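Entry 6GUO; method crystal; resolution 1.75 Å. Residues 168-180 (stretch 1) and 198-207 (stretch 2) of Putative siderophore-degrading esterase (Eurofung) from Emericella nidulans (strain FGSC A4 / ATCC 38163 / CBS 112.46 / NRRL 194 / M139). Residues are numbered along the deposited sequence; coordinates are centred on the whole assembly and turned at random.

Stretch 1 168-180: GLFALHALFTKPS
Stretch 2 198-207: SILTEARRFI

How do the two backbones lie against each other? Residues 168-177 form the last turns of a helix that begins earlier in the chain, with phi/psi near -60/-45 until F176 (-76/-29) and T177 (-105/-27) relax it; K178, at -142/66, leaves helical geometry, although its N still bonds to A174 O at 2.8 Å. The second helix runs through I207 and onward in the chain, its regular i to i-4 ladder including A203 N to I199 O at 2.8 Å and F206 N to E202 O at 2.9 Å. The axes run in nearly the same direction, crossing at 29° with a closest approach of 8.8 Å. The register is set by H173 CA and I199 CA, 6.8 Å apart, and by F176 CA and F206 CA, 5.2 Å apart.

What fills the space between the helices? Two side chains act as knobs. I199 (chi1 t, chi2 p) points toward the first helix and sits among L169, L172, H173 and F176; its CB lies 3.7 Å from L169 CD1 and its CG1 4.0 Å from L172 CB. The t, p rotamer of L169 brings its branched end closer, although its CA-to-CB bond points sideways. In return, F176 (chi1 m, chi2 -36°) enters a hole made by I199, E202, A203 and F206. The small A203 lets the ring approach closely: its CA stands 3.7 Å from the F176 ring centroid, 10° off the normal, a CH-pi contact over the face, while A203 CB is 3.6 Å from F176 CE2.

How is the packing continued where the first helix ends? F206, with chi1 t and chi2 83°, points toward stretch 1. Its ring meets that of F176 obliquely, with centroids 5.5 Å apart and planes at 45°; F176 CD1 comes within 3.7 Å of F206 CG. P179 CB touches F206 CE1 at 4.0 Å, and L175 (t, p) reaches F206 CZ with its CD1 at 4.3 Å. These apolar groups suit a buried site, and together the stretches bury 549 Å².

Which polar groups tie this apolar seam together? H173 (chi1 t, chi2 71°) donates from ND1 to E202 OE1 at 2.6 Å with an angle of 164°, and the acceptor lies near the ring plane, at its edge. E202 extends as m, t with chi3 -23°, long enough to bring its carboxylate to the imidazole; NE2 of H173 is satisfied elsewhere in the structure. T177 CG2 packs 3.7 Å from E202 CD, while its p rotamer directs OG1 to H173 O at 2.8 Å.

How does water complete the contact? Water 1 donates to F176 O at 2.8 Å and to E202 O at 3.0 Å, and accepts from R205 NH1 at 3.1 Å. Water 2 accepts from R205 NH1 at 3.0 Å and donates to T177 O at 2.9 Å. The long R205 side chain, t at chi1 through chi3 with chi4 -85°, thus reaches the end of the first helix through solvent.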

# COMPACT_ATOMS: atom_id res chain seq x y z
N GLY A 168 17.06 0.41 -0.45
CA GLY A 168 17.38 1.67 0.24
C GLY A 168 18.87 1.94 0.22
O GLY A 168 19.30 3.09 0.04
N LEU A 169 19.67 0.90 0.43
CA LEU A 169 21.12 0.98 0.29
C LEU A 169 21.49 1.47 -1.11
O LEU A 169 22.33 2.37 -1.25
CB LEU A 169 21.77 -0.38 0.58
CG LEU A 169 23.28 -0.51 0.40
CD1 LEU A 169 24.01 0.38 1.39
CD2 LEU A 169 23.71 -1.96 0.54
N PHE A 170 20.85 0.88 -2.12
CA PHE A 170 21.02 1.26 -3.52
C PHE A 170 20.68 2.74 -3.76
O PHE A 170 21.45 3.44 -4.41
CB PHE A 170 20.17 0.36 -4.42
CG PHE A 170 20.27 0.68 -5.88
CD1 PHE A 170 21.34 0.22 -6.65
CD2 PHE A 170 19.28 1.45 -6.50
CE1 PHE A 170 21.43 0.52 -8.00
CE2 PHE A 170 19.37 1.75 -7.86
CZ PHE A 170 20.45 1.29 -8.60
N ALA A 171 19.55 3.18 -3.23
CA ALA A 171 19.14 4.59 -3.31
C ALA A 171 20.19 5.53 -2.70
O ALA A 171 20.53 6.56 -3.30
CB ALA A 171 17.79 4.79 -2.64
N LEU A 172 20.70 5.17 -1.53
CA LEU A 172 21.77 5.94 -0.88
C LEU A 172 23.05 5.96 -1.71
O LEU A 172 23.66 7.02 -1.89
CB LEU A 172 22.06 5.41 0.53
CG LEU A 172 20.93 5.60 1.55
CD1 LEU A 172 21.31 4.99 2.89
CD2 LEU A 172 20.56 7.07 1.73
N HIS A 173 23.44 4.80 -2.24
CA HIS A 173 24.59 4.72 -3.14
C HIS A 173 24.45 5.65 -4.36
O HIS A 173 25.40 6.35 -4.71
CB HIS A 173 24.84 3.28 -3.58
CG HIS A 173 25.95 3.14 -4.57
ND1 HIS A 173 27.27 3.32 -4.23
CD2 HIS A 173 25.93 2.88 -5.90
CE1 HIS A 173 28.02 3.16 -5.31
NE2 HIS A 173 27.23 2.90 -6.33
N ALA A 174 23.27 5.66 -4.97
CA ALA A 174 22.98 6.55 -6.09
C ALA A 174 23.15 8.01 -5.68
O ALA A 174 23.88 8.76 -6.32
CB ALA A 174 21.58 6.30 -6.64
N LEU A 175 22.50 8.40 -4.57
CA LEU A 175 22.63 9.76 -4.02
C LEU A 175 24.09 10.18 -3.79
O LEU A 175 24.51 11.26 -4.22
CB LEU A 175 21.84 9.90 -2.71
CG LEU A 175 22.03 11.17 -1.88
CD1 LEU A 175 21.65 12.41 -2.67
CD2 LEU A 175 21.21 11.09 -0.60
N PHE A 176 24.87 9.34 -3.12
CA PHE A 176 26.21 9.72 -2.67
C PHE A 176 27.25 9.73 -3.79
O PHE A 176 28.20 10.51 -3.71
CB PHE A 176 26.69 8.84 -1.51
CG PHE A 176 25.81 8.91 -0.28
CD1 PHE A 176 25.19 10.10 0.11
CD2 PHE A 176 25.62 7.77 0.50
CE1 PHE A 176 24.39 10.14 1.24
CE2 PHE A 176 24.81 7.82 1.63
CZ PHE A 176 24.20 9.00 2.00
N THR A 177 27.08 8.90 -4.81
CA THR A 177 28.06 8.80 -5.91
C THR A 177 27.62 9.47 -7.22
O THR A 177 28.48 9.89 -8.01
CB THR A 177 28.42 7.33 -6.20
OG1 THR A 177 27.29 6.62 -6.69
CG2 THR A 177 28.94 6.65 -4.93
N LYS A 178 26.32 9.57 -7.45
CA LYS A 178 25.79 10.20 -8.66
C LYS A 178 24.52 11.00 -8.30
O LYS A 178 23.43 10.66 -8.74
CB LYS A 178 25.54 9.13 -9.73
CG LYS A 178 25.52 9.64 -11.17
CD LYS A 178 25.71 8.53 -12.20
CE LYS A 178 24.42 7.77 -12.50
NZ LYS A 178 24.60 6.69 -13.52
N PRO A 179 24.68 12.07 -7.48
CA PRO A 179 23.52 12.79 -6.92
C PRO A 179 22.53 13.40 -7.93
O PRO A 179 21.37 13.60 -7.58
CB PRO A 179 24.15 13.89 -6.06
CG PRO A 179 25.56 14.00 -6.52
CD PRO A 179 25.95 12.64 -6.99
N SER A 180 22.98 13.68 -9.15
CA SER A 180 22.09 14.17 -10.21
C SER A 180 21.23 13.10 -10.89
O SER A 180 20.38 13.44 -11.71
CB SER A 180 22.89 14.93 -11.27
OG SER A 180 23.55 16.03 -10.69
N SER A 198 29.79 0.11 4.88
CA SER A 198 30.58 0.72 3.81
C SER A 198 29.91 1.94 3.16
O SER A 198 30.61 2.82 2.67
CB SER A 198 30.95 -0.31 2.73
OG SER A 198 29.80 -0.78 2.05
N ILE A 199 28.57 2.01 3.19
CA ILE A 199 27.83 3.17 2.64
C ILE A 199 28.19 4.49 3.33
O ILE A 199 28.08 5.55 2.72
CB ILE A 199 26.29 2.95 2.64
CG1 ILE A 199 25.58 3.89 1.65
CG2 ILE A 199 25.69 3.14 4.04
CD1 ILE A 199 25.81 3.58 0.19
N LEU A 200 28.60 4.43 4.60
CA LEU A 200 28.99 5.63 5.35
C LEU A 200 30.29 6.25 4.84
O LEU A 200 30.47 7.47 4.94
CB LEU A 200 29.07 5.32 6.85
CG LEU A 200 27.78 4.82 7.50
CD1 LEU A 200 27.96 4.72 9.01
CD2 LEU A 200 26.57 5.68 7.17
N THR A 201 31.19 5.43 4.29
CA THR A 201 32.36 5.93 3.57
C THR A 201 31.92 6.81 2.39
O THR A 201 32.43 7.91 2.21
CB THR A 201 33.26 4.78 3.06
OG1 THR A 201 33.54 3.88 4.14
CG2 THR A 201 34.59 5.32 2.50
N GLU A 202 30.95 6.32 1.62
CA GLU A 202 30.41 7.09 0.49
C GLU A 202 29.64 8.32 0.96
O GLU A 202 29.74 9.38 0.34
CB GLU A 202 29.53 6.20 -0.40
CG GLU A 202 30.30 5.08 -1.07
CD GLU A 202 29.48 4.30 -2.08
OE1 GLU A 202 28.23 4.31 -1.99
OE2 GLU A 202 30.09 3.66 -2.96
N ALA A 203 28.87 8.19 2.05
CA ALA A 203 28.17 9.33 2.66
C ALA A 203 29.13 10.47 3.03
O ALA A 203 28.86 11.63 2.74
CB ALA A 203 27.41 8.88 3.89
N ARG A 204 30.24 10.12 3.67
CA ARG A 204 31.22 11.12 4.12
C ARG A 204 32.00 11.76 2.97
O ARG A 204 32.34 12.94 3.05
CB ARG A 204 32.16 10.52 5.18
CG ARG A 204 31.47 10.40 6.53
CD ARG A 204 31.98 9.24 7.38
NE ARG A 204 31.03 8.94 8.45
CZ ARG A 204 31.04 7.83 9.20
NH1 ARG A 204 31.95 6.88 9.02
NH2 ARG A 204 30.11 7.68 10.15
N ARG A 205 32.28 10.99 1.92
CA ARG A 205 32.85 11.54 0.68
C ARG A 205 31.86 12.51 0.02
O ARG A 205 32.26 13.58 -0.45
CB ARG A 205 33.24 10.41 -0.29
CG ARG A 205 33.80 10.87 -1.63
CD ARG A 205 34.44 9.72 -2.39
NE ARG A 205 34.81 10.09 -3.76
CZ ARG A 205 34.00 10.05 -4.83
NH1 ARG A 205 32.73 9.67 -4.73
NH2 ARG A 205 34.48 10.42 -6.01
N PHE A 206 30.58 12.14 0.01
CA PHE A 206 29.53 13.03 -0.48
C PHE A 206 29.43 14.30 0.36
O PHE A 206 29.34 15.39 -0.18
CB PHE A 206 28.17 12.31 -0.52
CG PHE A 206 27.01 13.22 -0.80
CD1 PHE A 206 26.69 13.57 -2.11
CD2 PHE A 206 26.23 13.73 0.24
CE1 PHE A 206 25.62 14.41 -2.38
CE2 PHE A 206 25.17 14.57 -0.02
CZ PHE A 206 24.85 14.91 -1.33
N ILE A 207 29.45 14.14 1.69
CA ILE A 207 29.42 15.29 2.61
C ILE A 207 30.61 16.24 2.35
O ILE A 207 30.44 17.46 2.38
CB ILE A 207 29.35 14.83 4.09
CG1 ILE A 207 27.94 14.31 4.40
CG2 ILE A 207 29.69 15.97 5.05
CD1 ILE A 207 27.86 13.40 5.61
O HOH W 1 30.50 9.38 -2.53
O HOH W 2 31.30 9.33 -7.40